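Long-range contacts in chitooligosaccharidolytic beta-N-acetylglucosaminidase (Ostrinia furnacalis, PDB 3NSM), which hydrolyses terminal beta-linked N-acetylglucosamine units, one at a time, from the non-reducing ends of chitooligosaccharides, preferring short chains: residues T337-M342 with P398-T403; K376-F381 with W402-T407; W426-D431 with S447-L452; A451-C456 with E498-S503. One frame throughout, in Å; residues are numbered along the deposited sequence.

Contact 1 of 4, residues T337-M342 with P398-T403; sequences TDIFHM and PLILWT
Asp338 O meets the ring of Pro398 at CD, 3.2 Å away, while the Asp338 carboxylate turns to a salt bridge with Arg271. Ile339 turns CG2 onto the other strand, against Ile400 CD1 at 3.5 Å, closer than usual for two carbons. Phe340 then opens the strand pairing: its N binds Pro398 O at 3.1 Å, almost straight, and its O receives Ile400 N at 2.9 Å. These are the fourth and fifth strands of the (beta/alpha)8 barrel of the glycosyl hydrolase 20 catalytic domain, joined by a right-handed crossover that contains helix 373-393. Phe340 CB meets Leu399 CD2 on the helix side, while its ring leads on toward Tyr327 and Phe393. His341 points the other way, into the barrel; with CG anti to the backbone N (chi1 -162°), its imidazole reaches across the neighbouring strand, and Ile400 CG2 makes a CH-pi contact over one face, 3.8 Å from the centroid. The same imidazole meets the indole of Trp402 obliquely, its CE1 3.6 Å from Trp402 NE1, and His341 ND1 bonds to the backbone of Gly343. Met342 N closes the pairing on Ile400 O at 2.9 Å, and Met342 SD rests on Leu399 CD1 at 3.8 Å.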
loop_
_atom_site.group_PDB
_atom_site.type_symbol
_atom_site.label_atom_id
_atom_site.label_comp_id
_atom_site.label_asym_id
_atom_site.label_seq_id
_atom_site.Cartn_x
_atom_site.Cartn_y
_atom_site.Cartn_z
ATOM N N THR A 337 10.169 24.948 -14.319
ATOM C CA THR A 337 10.050 25.479 -12.963
ATOM C C THR A 337 10.352 26.974 -12.894
ATOM O O THR A 337 11.285 27.465 -13.534
ATOM C CB THR A 337 10.887 24.687 -11.911
ATOM O OG1 THR A 337 10.479 25.076 -10.590
ATOM C CG2 THR A 337 12.394 24.921 -12.077
ATOM N N ASP A 338 9.529 27.682 -12.127
ATOM C CA ASP A 338 9.709 29.105 -11.863
ATOM C C ASP A 338 10.288 29.306 -10.471
ATOM O O ASP A 338 10.561 30.438 -10.069
ATOM C CB ASP A 338 8.364 29.841 -11.964
ATOM C CG ASP A 338 7.259 29.149 -11.177
ATOM O OD1 ASP A 338 7.112 27.917 -11.325
ATOM O OD2 ASP A 338 6.531 29.822 -10.413
ATOM N N ILE A 339 10.472 28.207 -9.742
ATOM C CA ILE A 339 10.933 28.253 -8.350
ATOM C C ILE A 339 12.013 27.189 -8.112
ATOM O O ILE A 339 11.989 26.137 -8.732
ATOM C CB ILE A 339 9.748 28.022 -7.369
ATOM C CG1 ILE A 339 8.655 29.080 -7.568
ATOM C CG2 ILE A 339 10.216 28.006 -5.922
ATOM C CD1 ILE A 339 7.267 28.577 -7.233
ATOM N N PHE A 340 12.953 27.467 -7.218
ATOM C CA PHE A 340 13.957 26.479 -6.848
ATOM C C PHE A 340 13.913 26.251 -5.350
ATOM O O PHE A 340 13.799 27.205 -4.562
ATOM C CB PHE A 340 15.357 26.912 -7.311
ATOM C CG PHE A 340 16.422 25.850 -7.153
ATOM C CD1 PHE A 340 17.634 26.155 -6.540
ATOM C CD2 PHE A 340 16.218 24.549 -7.620
ATOM C CE1 PHE A 340 18.634 25.184 -6.391
ATOM C CE2 PHE A 340 17.207 23.569 -7.471
ATOM C CZ PHE A 340 18.418 23.889 -6.857
ATOM N N HIS A 341 13.971 24.983 -4.956
ATOM C CA HIS A 341 13.940 24.621 -3.558
ATOM C C HIS A 341 15.366 24.262 -3.145
ATOM O O HIS A 341 16.026 23.452 -3.807
ATOM C CB HIS A 341 12.965 23.459 -3.339
ATOM C CG HIS A 341 12.541 23.278 -1.915
ATOM N ND1 HIS A 341 13.441 23.173 -0.876
ATOM C CD2 HIS A 341 11.314 23.148 -1.360
ATOM C CE1 HIS A 341 12.787 23.013 0.261
ATOM N NE2 HIS A 341 11.494 22.995 -0.006
ATOM N N MET A 342 15.845 24.878 -2.067
ATOM C CA MET A 342 17.237 24.730 -1.647
ATOM C C MET A 342 17.354 24.042 -0.299
ATOM O O MET A 342 18.416 24.035 0.328
ATOM C CB MET A 342 17.962 26.080 -1.669
ATOM C CG MET A 342 18.079 26.674 -3.075
ATOM S SD MET A 342 19.155 28.122 -3.195
ATOM C CE MET A 342 20.778 27.364 -3.061
ATOM N N PRO A 398 12.297 32.869 -7.226
ATOM C CA PRO A 398 12.051 32.643 -5.801
ATOM C C PRO A 398 12.700 31.349 -5.316
ATOM O O PRO A 398 12.748 30.372 -6.061
ATOM C CB PRO A 398 10.527 32.528 -5.714
ATOM C CG PRO A 398 10.007 33.107 -6.985
ATOM C CD PRO A 398 11.052 32.843 -8.012
ATOM N N LEU A 399 13.190 31.350 -4.081
ATOM C CA LEU A 399 13.823 30.174 -3.503
ATOM C C LEU A 399 13.078 29.724 -2.263
ATOM O O LEU A 399 12.612 30.558 -1.475
ATOM C CB LEU A 399 15.289 30.452 -3.142
ATOM C CG LEU A 399 16.228 31.028 -4.207
ATOM C CD1 LEU A 399 17.538 31.509 -3.583
ATOM C CD2 LEU A 399 16.485 30.033 -5.337
ATOM N N ILE A 400 12.980 28.407 -2.079
ATOM C CA ILE A 400 12.315 27.844 -0.906
ATOM C C ILE A 400 13.314 27.247 0.084
ATOM O O ILE A 400 14.282 26.578 -0.312
ATOM C CB ILE A 400 11.249 26.785 -1.293
ATOM C CG1 ILE A 400 10.306 27.335 -2.370
ATOM C CG2 ILE A 400 10.460 26.336 -0.064
ATOM C CD1 ILE A 400 9.398 26.294 -2.995
ATOM N N LEU A 401 13.079 27.513 1.365
ATOM C CA LEU A 401 13.765 26.829 2.456
ATOM C C LEU A 401 12.740 26.380 3.489
ATOM O O LEU A 401 11.670 26.967 3.588
ATOM C CB LEU A 401 14.796 27.742 3.122
ATOM C CG LEU A 401 16.025 28.230 2.354
ATOM C CD1 LEU A 401 16.800 29.176 3.253
ATOM C CD2 LEU A 401 16.915 27.082 1.896
ATOM N N TRP A 402 13.068 25.339 4.252
ATOM C CA TRP A 402 12.203 24.861 5.326
ATOM C C TRP A 402 12.302 25.761 6.550
ATOM O O TRP A 402 13.288 26.480 6.710
ATOM C CB TRP A 402 12.599 23.441 5.735
ATOM C CG TRP A 402 12.145 22.376 4.787
ATOM C CD1 TRP A 402 12.876 21.803 3.785
ATOM C CD2 TRP A 402 10.861 21.745 4.761
ATOM N NE1 TRP A 402 12.124 20.858 3.131
ATOM C CE2 TRP A 402 10.881 20.805 3.707
ATOM C CE3 TRP A 402 9.688 21.891 5.515
ATOM C CZ2 TRP A 402 9.777 20.007 3.394
ATOM C CZ3 TRP A 402 8.593 21.094 5.207
ATOM C CH2 TRP A 402 8.646 20.164 4.153
ATOM N N THR A 403 11.282 25.711 7.410
ATOM C CA THR A 403 11.388 26.275 8.755
ATOM C C THR A 403 12.493 25.545 9.497
ATOM O O THR A 403 12.514 24.316 9.537
ATOM C CB THR A 403 10.088 26.127 9.574
ATOM O OG1 THR A 403 9.584 24.791 9.440
ATOM C CG2 THR A 403 9.031 27.128 9.110
#

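Contact 2 of 4, residues K376-F381 with W402-T407; sequences KLWNYF and WTSTLT
One face of the Trp378 indole is covered by Leu406, whose CB stands 3.6 Å from the centroid of the six-membered ring, only 2° off the normal, in a CH-pi contact. Leu406 CG runs anti to the backbone N (chi1 -180°), which carries the branch across the indole until CD2 lies over the pyrrole part, 3.5 Å from Trp378 NE1. Obliquely to the ring come Ser404 OG, 3.4 Å from Trp378 CH2, and Thr405 CB, 4.3 Å from Trp378 CZ3. No hydrogen bond joins the two segments; the contact rests on the packing of Trp378 against the loop side chains. That loop is held in shape from within. Thr407 OG1 donates to Trp402 O and accepts from Ser404 N, while Leu406 N makes a weak bond to Ser404 OG. Thr405, in the same turn, reaches the active site, where its OG1 is hydrogen-bonded to Glu346, assigned to the charge relay system. Pro279 and Val347 also touch Trp378. The loop follows barrel strand 399-402 and leads to helix 412-415, whose Tyr415 packs on both Asn379 and Leu406; Trp378 belongs to helix 373-393, which precedes that strand and lies beside helix 318-333.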
loop_
_atom_site.group_PDB
_atom_site.type_symbol
_atom_site.label_atom_id
_atom_site.label_comp_id
_atom_site.label_asym_id
_atom_site.label_seq_id
_atom_site.Cartn_x
_atom_site.Cartn_y
_atom_site.Cartn_z
ATOM N N LYS A 376 26.097 31.728 11.696
ATOM C CA LYS A 376 26.832 32.618 10.799
ATOM C C LYS A 376 27.410 31.847 9.612
ATOM O O LYS A 376 27.375 32.323 8.473
ATOM C CB LYS A 376 27.954 33.339 11.561
ATOM C CG LYS A 376 27.716 34.826 11.833
ATOM C CD LYS A 376 28.097 35.665 10.606
ATOM C CE LYS A 376 28.484 37.095 10.973
ATOM N NZ LYS A 376 29.178 37.775 9.832
ATOM N N LEU A 377 27.936 30.657 9.894
ATOM C CA LEU A 377 28.494 29.780 8.868
ATOM C C LEU A 377 27.423 29.301 7.887
ATOM O O LEU A 377 27.630 29.338 6.671
ATOM C CB LEU A 377 29.204 28.589 9.517
ATOM C CG LEU A 377 30.025 27.656 8.620
ATOM C CD1 LEU A 377 31.058 28.411 7.792
ATOM C CD2 LEU A 377 30.692 26.598 9.465
ATOM N N TRP A 378 26.280 28.869 8.425
ATOM C CA TRP A 378 25.146 28.419 7.617
ATOM C C TRP A 378 24.672 29.543 6.694
ATOM O O TRP A 378 24.408 29.319 5.513
ATOM C CB TRP A 378 24.012 27.926 8.528
ATOM C CG TRP A 378 22.831 27.274 7.829
ATOM C CD1 TRP A 378 22.592 27.209 6.484
ATOM C CD2 TRP A 378 21.709 26.645 8.461
ATOM N NE1 TRP A 378 21.405 26.564 6.241
ATOM C CE2 TRP A 378 20.840 26.208 7.435
ATOM C CE3 TRP A 378 21.358 26.398 9.794
ATOM C CZ2 TRP A 378 19.644 25.536 7.700
ATOM C CZ3 TRP A 378 20.164 25.726 10.058
ATOM C CH2 TRP A 378 19.326 25.305 9.015
ATOM N N ASN A 379 24.588 30.756 7.234
ATOM C CA ASN A 379 24.243 31.927 6.433
ATOM C C ASN A 379 25.297 32.219 5.368
ATOM O O ASN A 379 24.966 32.564 4.228
ATOM C CB ASN A 379 24.040 33.156 7.322
ATOM C CG ASN A 379 23.623 34.381 6.525
ATOM O OD1 ASN A 379 22.841 34.279 5.573
ATOM N ND2 ASN A 379 24.146 35.551 6.905
ATOM N N TYR A 380 26.565 32.082 5.750
ATOM C CA TYR A 380 27.668 32.226 4.806
ATOM C C TYR A 380 27.496 31.246 3.640
ATOM O O TYR A 380 27.632 31.636 2.478
ATOM C CB TYR A 380 29.022 32.040 5.505
ATOM C CG TYR A 380 30.206 31.989 4.557
ATOM C CD1 TYR A 380 30.782 33.161 4.058
ATOM C CD2 TYR A 380 30.751 30.766 4.159
ATOM C CE1 TYR A 380 31.867 33.114 3.183
ATOM C CE2 TYR A 380 31.831 30.709 3.286
ATOM C CZ TYR A 380 32.386 31.881 2.805
ATOM O OH TYR A 380 33.459 31.818 1.942
ATOM N N PHE A 381 27.171 29.992 3.962
ATOM C CA PHE A 381 26.904 28.969 2.945
ATOM C C PHE A 381 25.733 29.332 2.031
ATOM O O PHE A 381 25.878 29.349 0.806
ATOM C CB PHE A 381 26.650 27.585 3.565
ATOM C CG PHE A 381 26.093 26.589 2.576
ATOM C CD1 PHE A 381 24.718 26.360 2.489
ATOM C CD2 PHE A 381 26.937 25.929 1.689
ATOM C CE1 PHE A 381 24.205 25.475 1.550
ATOM C CE2 PHE A 381 26.429 25.045 0.754
ATOM C CZ PHE A 381 25.061 24.814 0.685
ATOM N N TRP A 402 13.068 25.339 4.252
ATOM C CA TRP A 402 12.203 24.861 5.326
ATOM C C TRP A 402 12.302 25.761 6.550
ATOM O O TRP A 402 13.288 26.480 6.710
ATOM C CB TRP A 402 12.599 23.441 5.735
ATOM C CG TRP A 402 12.145 22.376 4.787
ATOM C CD1 TRP A 402 12.876 21.803 3.785
ATOM C CD2 TRP A 402 10.861 21.745 4.761
ATOM N NE1 TRP A 402 12.124 20.858 3.131
ATOM C CE2 TRP A 402 10.881 20.805 3.707
ATOM C CE3 TRP A 402 9.688 21.891 5.515
ATOM C CZ2 TRP A 402 9.777 20.007 3.394
ATOM C CZ3 TRP A 402 8.593 21.094 5.207
ATOM C CH2 TRP A 402 8.646 20.164 4.153
ATOM N N THR A 403 11.282 25.711 7.410
ATOM C CA THR A 403 11.388 26.275 8.755
ATOM C C THR A 403 12.493 25.545 9.497
ATOM O O THR A 403 12.514 24.316 9.537
ATOM C CB THR A 403 10.088 26.127 9.574
ATOM O OG1 THR A 403 9.584 24.791 9.440
ATOM C CG2 THR A 403 9.031 27.128 9.110
ATOM N N SER A 404 13.406 26.312 10.079
ATOM C CA SER A 404 14.576 25.770 10.764
ATOM C C SER A 404 15.125 26.825 11.707
ATOM O O SER A 404 14.563 27.919 11.816
ATOM C CB SER A 404 15.661 25.396 9.746
ATOM O OG SER A 404 16.120 26.545 9.047
ATOM N N THR A 405 16.232 26.495 12.367
ATOM C CA THR A 405 16.971 27.447 13.197
ATOM C C THR A 405 17.330 28.690 12.385
ATOM O O THR A 405 17.197 29.808 12.877
ATOM C CB THR A 405 18.232 26.791 13.799
ATOM O OG1 THR A 405 17.831 25.778 14.726
ATOM C CG2 THR A 405 19.101 27.804 14.527
ATOM N N LEU A 406 17.743 28.490 11.135
ATOM C CA LEU A 406 18.080 29.598 10.242
ATOM C C LEU A 406 16.889 30.512 9.949
ATOM O O LEU A 406 17.050 31.725 9.836
ATOM C CB LEU A 406 18.682 29.073 8.930
ATOM C CG LEU A 406 19.115 30.079 7.851
ATOM C CD1 LEU A 406 20.338 30.880 8.291
ATOM C CD2 LEU A 406 19.382 29.390 6.517
ATOM N N THR A 407 15.701 29.935 9.828
ATOM C CA THR A 407 14.531 30.687 9.375
ATOM C C THR A 407 13.586 31.075 10.510
ATOM O O THR A 407 12.451 31.491 10.260
ATOM C CB THR A 407 13.750 29.919 8.295
ATOM O OG1 THR A 407 13.448 28.608 8.779
ATOM C CG2 THR A 407 14.566 29.817 7.015
#

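Contact 3 of 4, residues W426-D431 with S447-L452; sequences WTTGVD and SNYDAL
Trp426 O takes the backbone N of Tyr449 at 2.7 Å, the donor tilted 28° from the carbonyl plane, and the next carbonyl, Thr427 O, is claimed by a side chain: Asn448 ND2 reaches it at 3.2 Å, with the oxygen nearly in the amide plane. The rotation of that amide is fixed by Asn481, bonded to Asn448 OD1. Asn448 O accepts twice, from Ala451 N and Leu452 N, in a short, weakly bonded helical turn. A water bridges the segments, accepting from Gly429 N and donating to Asp450 OD1 at 2.6 Å. Ser447 O receives a CA-H...O contact from Trp426 CA, whereas Ser447 OG is engaged by Glu498 O and Gln424, and Trp426 NE1 is hydrogen-bonded to Thr403 O. Tyr449 CG sits between its backbone N and carbonyl carbon (chi1 80°), which sets the ring edge beside Trp426 O. Trp426 CE3 lies 3.7 Å from Tyr449 CD1, the rings meeting obliquely, and Thr428 CG2 3.6 Å from Tyr449 CE1. The Tyr449 ring meets Trp468, essential for binding chitooligosaccharides. Both segments follow barrel strands, 421-425 and 443-446; the first leaves through a type I turn into helix 432-439, N-capped by Asp431, and the second runs into the helical turn.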
loop_
_atom_site.group_PDB
_atom_site.type_symbol
_atom_site.label_atom_id
_atom_site.label_comp_id
_atom_site.label_asym_id
_atom_site.label_seq_id
_atom_site.Cartn_x
_atom_site.Cartn_y
_atom_site.Cartn_z
ATOM N N TRP A 426 6.861 22.916 8.307
ATOM C CA TRP A 426 6.577 21.567 8.791
ATOM C C TRP A 426 5.965 21.563 10.188
ATOM O O TRP A 426 5.350 20.574 10.589
ATOM C CB TRP A 426 7.821 20.660 8.743
ATOM C CG TRP A 426 8.952 21.081 9.645
ATOM C CD1 TRP A 426 10.084 21.744 9.273
ATOM C CD2 TRP A 426 9.066 20.855 11.063
ATOM N NE1 TRP A 426 10.889 21.962 10.369
ATOM C CE2 TRP A 426 10.290 21.423 11.478
ATOM C CE3 TRP A 426 8.251 20.231 12.022
ATOM C CZ2 TRP A 426 10.722 21.390 12.814
ATOM C CZ3 TRP A 426 8.681 20.197 13.354
ATOM C CH2 TRP A 426 9.907 20.774 13.734
ATOM N N THR A 427 6.131 22.660 10.926
ATOM C CA THR A 427 5.576 22.784 12.281
ATOM C C THR A 427 4.048 22.700 12.265
ATOM O O THR A 427 3.430 22.879 11.214
ATOM C CB THR A 427 5.998 24.108 12.962
ATOM O OG1 THR A 427 5.470 25.219 12.230
ATOM C CG2 THR A 427 7.510 24.235 13.043
ATOM N N THR A 428 3.444 22.433 13.423
ATOM C CA THR A 428 1.982 22.371 13.532
ATOM C C THR A 428 1.382 23.745 13.273
ATOM O O THR A 428 2.050 24.759 13.463
ATOM C CB THR A 428 1.516 21.878 14.915
ATOM O OG1 THR A 428 1.849 22.852 15.912
ATOM C CG2 THR A 428 2.168 20.553 15.272
ATOM N N GLY A 429 0.121 23.771 12.844
ATOM C CA GLY A 429 -0.580 25.018 12.520
ATOM C C GLY A 429 -0.727 26.008 13.667
ATOM O O GLY A 429 -1.033 27.186 13.448
ATOM N N VAL A 430 -0.502 25.531 14.890
ATOM C CA VAL A 430 -0.613 26.365 16.089
ATOM C C VAL A 430 0.747 26.773 16.661
ATOM O O VAL A 430 0.820 27.299 17.777
ATOM C CB VAL A 430 -1.454 25.671 17.195
ATOM C CG1 VAL A 430 -2.915 25.542 16.761
ATOM C CG2 VAL A 430 -0.867 24.307 17.550
ATOM N N ASP A 431 1.818 26.525 15.905
ATOM C CA ASP A 431 3.167 26.919 16.321
ATOM C C ASP A 431 3.363 28.423 16.111
ATOM O O ASP A 431 3.037 28.942 15.037
ATOM C CB ASP A 431 4.236 26.118 15.566
ATOM C CG ASP A 431 5.632 26.275 16.169
ATOM O OD1 ASP A 431 6.139 25.298 16.767
ATOM O OD2 ASP A 431 6.224 27.374 16.053
ATOM N N SER A 447 3.034 22.425 5.112
ATOM C CA SER A 447 3.268 21.001 5.163
ATOM C C SER A 447 3.313 20.545 6.597
ATOM O O SER A 447 4.178 19.802 6.958
ATOM C CB SER A 447 4.571 20.650 4.466
ATOM O OG SER A 447 4.508 20.892 3.105
ATOM N N ASN A 448 2.370 20.993 7.408
ATOM C CA ASN A 448 2.425 20.736 8.834
ATOM C C ASN A 448 2.468 19.259 9.074
ATOM O O ASN A 448 1.671 18.546 8.564
ATOM C CB ASN A 448 1.174 21.263 9.480
ATOM C CG ASN A 448 0.650 22.440 8.798
ATOM O OD1 ASN A 448 -0.199 22.342 7.981
ATOM N ND2 ASN A 448 1.155 23.587 9.149
ATOM N N TYR A 449 3.404 18.823 9.879
ATOM C CA TYR A 449 3.691 17.395 10.032
ATOM C C TYR A 449 2.570 16.612 10.720
ATOM O O TYR A 449 2.511 15.384 10.623
ATOM C CB TYR A 449 5.032 17.179 10.748
ATOM C CG TYR A 449 4.971 17.316 12.247
ATOM C CD1 TYR A 449 5.077 18.560 12.858
ATOM C CD2 TYR A 449 4.817 16.197 13.058
ATOM C CE1 TYR A 449 5.021 18.690 14.241
ATOM C CE2 TYR A 449 4.759 16.313 14.441
ATOM C CZ TYR A 449 4.859 17.565 15.026
ATOM O OH TYR A 449 4.797 17.681 16.397
ATOM N N ASP A 450 1.681 17.317 11.418
ATOM C CA ASP A 450 0.591 16.644 12.118
ATOM C C ASP A 450 -0.570 16.342 11.178
ATOM O O ASP A 450 -1.437 15.537 11.506
ATOM C CB ASP A 450 0.140 17.425 13.372
ATOM C CG ASP A 450 -0.378 18.824 13.054
ATOM O OD1 ASP A 450 0.120 19.467 12.103
ATOM O OD2 ASP A 450 -1.288 19.289 13.777
ATOM N N ALA A 451 -0.570 16.963 10.002
ATOM C CA ALA A 451 -1.644 16.742 9.037
ATOM C C ALA A 451 -1.180 16.388 7.616
ATOM O O ALA A 451 -1.977 15.877 6.822
ATOM C CB ALA A 451 -2.572 17.949 8.999
ATOM N N LEU A 452 0.090 16.652 7.297
ATOM C CA LEU A 452 0.567 16.532 5.908
ATOM C C LEU A 452 1.835 15.694 5.681
ATOM O O LEU A 452 2.379 15.681 4.580
ATOM C CB LEU A 452 0.712 17.921 5.280
ATOM C CG LEU A 452 -0.613 18.652 5.038
ATOM C CD1 LEU A 452 -0.378 20.099 4.673
ATOM C CD2 LEU A 452 -1.422 17.949 3.940
HETATM O O HOH W 1 -1.486 21.488 11.518
#

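Contact 4 of 4, residues A451-C456 with E498-S503; sequences ALYFDC and EAALWS
Leu452-Asp455 runs beside Glu498-Trp502 in nearly the same direction, 17° apart, joined by a single bridge at Tyr453 and Ala500 in which Ala500 N binds Leu452 O and Phe454 N binds Ala500 O, each at 2.9 Å. The two aromatic side chains of the loop then part. Phe454 lies flat over Ala499, whose CB makes a CH-pi contact 3.7 Å from the ring centroid; Arg518 adds a cation-pi interaction. Tyr453 starts away from the strand, but its ring swings back to take the edge of Trp502 on one face, in an edge-to-face pair with planes 62° apart. Trp502 NE1 is the leading atom, 3.2 Å from Tyr453 CE1. Ala500 CB touches the same tyrosine obliquely, 4.0 Å from Tyr453 CD2. Asp455 folds back alongside Trp502, its CG between the backbone N and the carbonyl carbon (chi1 58°), which brings OD1 to the indole edge, 3.5 Å from Trp502 CD1. This carboxylate oxygen is buried without a polar partner in the model. Tyr453 and Trp502 both stand close to functional residues: Tyr453 about 4 Å from Trp468, needed for chitooligosaccharide binding, and Trp502 about 5 Å from Asp227, assigned to the charge relay system, side chain to side chain. Strand 494-501 closes the barrel by bonding to strand 189-195; helix 518-528 packs outside on Leu452, Phe454 and Ala499, and Cys456, at the end of the loop segment, is joined to Cys469 by a disulfide.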
loop_
_atom_site.group_PDB
_atom_site.type_symbol
_atom_site.label_atom_id
_atom_site.label_comp_id
_atom_site.label_asym_id
_atom_site.label_seq_id
_atom_site.Cartn_x
_atom_site.Cartn_y
_atom_site.Cartn_z
ATOM N N ALA A 451 -0.570 16.963 10.002
ATOM C CA ALA A 451 -1.644 16.742 9.037
ATOM C C ALA A 451 -1.180 16.388 7.616
ATOM O O ALA A 451 -1.977 15.877 6.822
ATOM C CB ALA A 451 -2.572 17.949 8.999
ATOM N N LEU A 452 0.090 16.652 7.297
ATOM C CA LEU A 452 0.567 16.532 5.908
ATOM C C LEU A 452 1.835 15.694 5.681
ATOM O O LEU A 452 2.379 15.681 4.580
ATOM C CB LEU A 452 0.712 17.921 5.280
ATOM C CG LEU A 452 -0.613 18.652 5.038
ATOM C CD1 LEU A 452 -0.378 20.099 4.673
ATOM C CD2 LEU A 452 -1.422 17.949 3.940
ATOM N N TYR A 453 2.303 15.005 6.712
ATOM C CA TYR A 453 3.415 14.074 6.546
ATOM C C TYR A 453 2.847 12.689 6.275
ATOM O O TYR A 453 2.451 11.969 7.194
ATOM C CB TYR A 453 4.338 14.097 7.768
ATOM C CG TYR A 453 5.461 15.107 7.676
ATOM C CD1 TYR A 453 6.706 14.842 8.242
ATOM C CD2 TYR A 453 5.284 16.326 7.004
ATOM C CE1 TYR A 453 7.740 15.765 8.163
ATOM C CE2 TYR A 453 6.313 17.252 6.915
ATOM C CZ TYR A 453 7.537 16.961 7.496
ATOM O OH TYR A 453 8.559 17.870 7.406
ATOM N N PHE A 454 2.808 12.328 4.995
ATOM C CA PHE A 454 2.121 11.112 4.545
ATOM C C PHE A 454 2.901 9.834 4.836
ATOM O O PHE A 454 2.415 8.734 4.578
ATOM C CB PHE A 454 1.789 11.216 3.050
ATOM C CG PHE A 454 0.553 12.027 2.754
ATOM C CD1 PHE A 454 0.045 12.933 3.690
ATOM C CD2 PHE A 454 -0.091 11.905 1.533
ATOM C CE1 PHE A 454 -1.092 13.681 3.409
ATOM C CE2 PHE A 454 -1.225 12.653 1.249
ATOM C CZ PHE A 454 -1.728 13.540 2.191
ATOM N N ASP A 455 4.097 9.992 5.394
ATOM C CA ASP A 455 4.957 8.876 5.758
ATOM C C ASP A 455 4.675 8.336 7.169
ATOM O O ASP A 455 5.029 7.183 7.483
ATOM C CB ASP A 455 6.429 9.285 5.618
ATOM C CG ASP A 455 6.799 10.498 6.468
ATOM O OD1 ASP A 455 6.054 11.510 6.460
ATOM O OD2 ASP A 455 7.856 10.444 7.137
ATOM N N CYS A 456 4.034 9.161 8.004
ATOM C CA CYS A 456 3.763 8.832 9.410
ATOM C C CYS A 456 2.873 7.612 9.610
ATOM O O CYS A 456 1.935 7.387 8.849
ATOM C CB CYS A 456 3.077 10.006 10.127
ATOM S SG CYS A 456 3.896 11.590 10.004
ATOM N N GLU A 498 1.404 21.414 0.691
ATOM C CA GLU A 498 2.084 20.289 0.062
ATOM C C GLU A 498 2.067 19.079 0.971
ATOM O O GLU A 498 2.486 19.156 2.135
ATOM C CB GLU A 498 3.532 20.676 -0.242
ATOM C CG GLU A 498 4.238 19.736 -1.180
ATOM C CD GLU A 498 5.449 20.376 -1.788
ATOM O OE1 GLU A 498 6.501 20.390 -1.122
ATOM O OE2 GLU A 498 5.350 20.861 -2.933
ATOM N N ALA A 499 1.575 17.965 0.438
ATOM C CA ALA A 499 1.655 16.689 1.126
ATOM C C ALA A 499 3.072 16.163 0.946
ATOM O O ALA A 499 3.574 16.101 -0.169
ATOM C CB ALA A 499 0.635 15.712 0.558
ATOM N N ALA A 500 3.721 15.809 2.048
ATOM C CA ALA A 500 5.106 15.347 2.006
ATOM C C ALA A 500 5.192 13.833 2.134
ATOM O O ALA A 500 4.806 13.264 3.158
ATOM C CB ALA A 500 5.921 16.016 3.105
ATOM N N LEU A 501 5.693 13.181 1.091
ATOM C CA LEU A 501 6.001 11.759 1.178
ATOM C C LEU A 501 7.513 11.539 1.303
ATOM O O LEU A 501 8.228 11.404 0.300
ATOM C CB LEU A 501 5.414 10.982 -0.011
ATOM C CG LEU A 501 5.713 9.476 -0.101
ATOM C CD1 LEU A 501 5.360 8.749 1.185
ATOM C CD2 LEU A 501 4.982 8.864 -1.293
ATOM N N TRP A 502 7.991 11.523 2.546
ATOM C CA TRP A 502 9.361 11.120 2.841
ATOM C C TRP A 502 9.478 9.611 2.635
ATOM O O TRP A 502 8.510 8.862 2.851
ATOM C CB TRP A 502 9.747 11.526 4.260
ATOM C CG TRP A 502 9.573 13.004 4.495
ATOM C CD1 TRP A 502 8.628 13.601 5.269
ATOM C CD2 TRP A 502 10.351 14.065 3.923
ATOM N NE1 TRP A 502 8.766 14.968 5.225
ATOM C CE2 TRP A 502 9.816 15.282 4.405
ATOM C CE3 TRP A 502 11.441 14.108 3.041
ATOM C CZ2 TRP A 502 10.339 16.526 4.048
ATOM C CZ3 TRP A 502 11.964 15.344 2.688
ATOM C CH2 TRP A 502 11.414 16.541 3.194
ATOM N N SER A 503 10.648 9.159 2.197
ATOM C CA SER A 503 10.723 7.817 1.635
ATOM C C SER A 503 11.644 6.846 2.348
ATOM O O SER A 503 12.089 5.858 1.749
ATOM C CB SER A 503 11.049 7.887 0.146
ATOM O OG SER A 503 10.016 8.576 -0.540
#

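In the fold
From the N terminus, contact 1 comes first: it closes the loop from barrel strand 340-343 to 399-402. Contact 2 starts within that loop, on helix 373-393, and ends just beyond it, sharing Trp402 and Thr403, so the two cross and bind helix, strand and following loop together. Contact 3 opens later, joining the loops after strands 421-425 and 443-446. Contact 4 starts where contact 3 ends, sharing Ala451 and Leu452, and reaches the last barrel strand, 494-501. Trp402 links the series: its indole packs on Trp426 and Ser447 of contact 3 and on Tyr453 and Trp502 of contact 4. Contacts 3 and 4 also touch through Trp426 CB and Tyr453 OH.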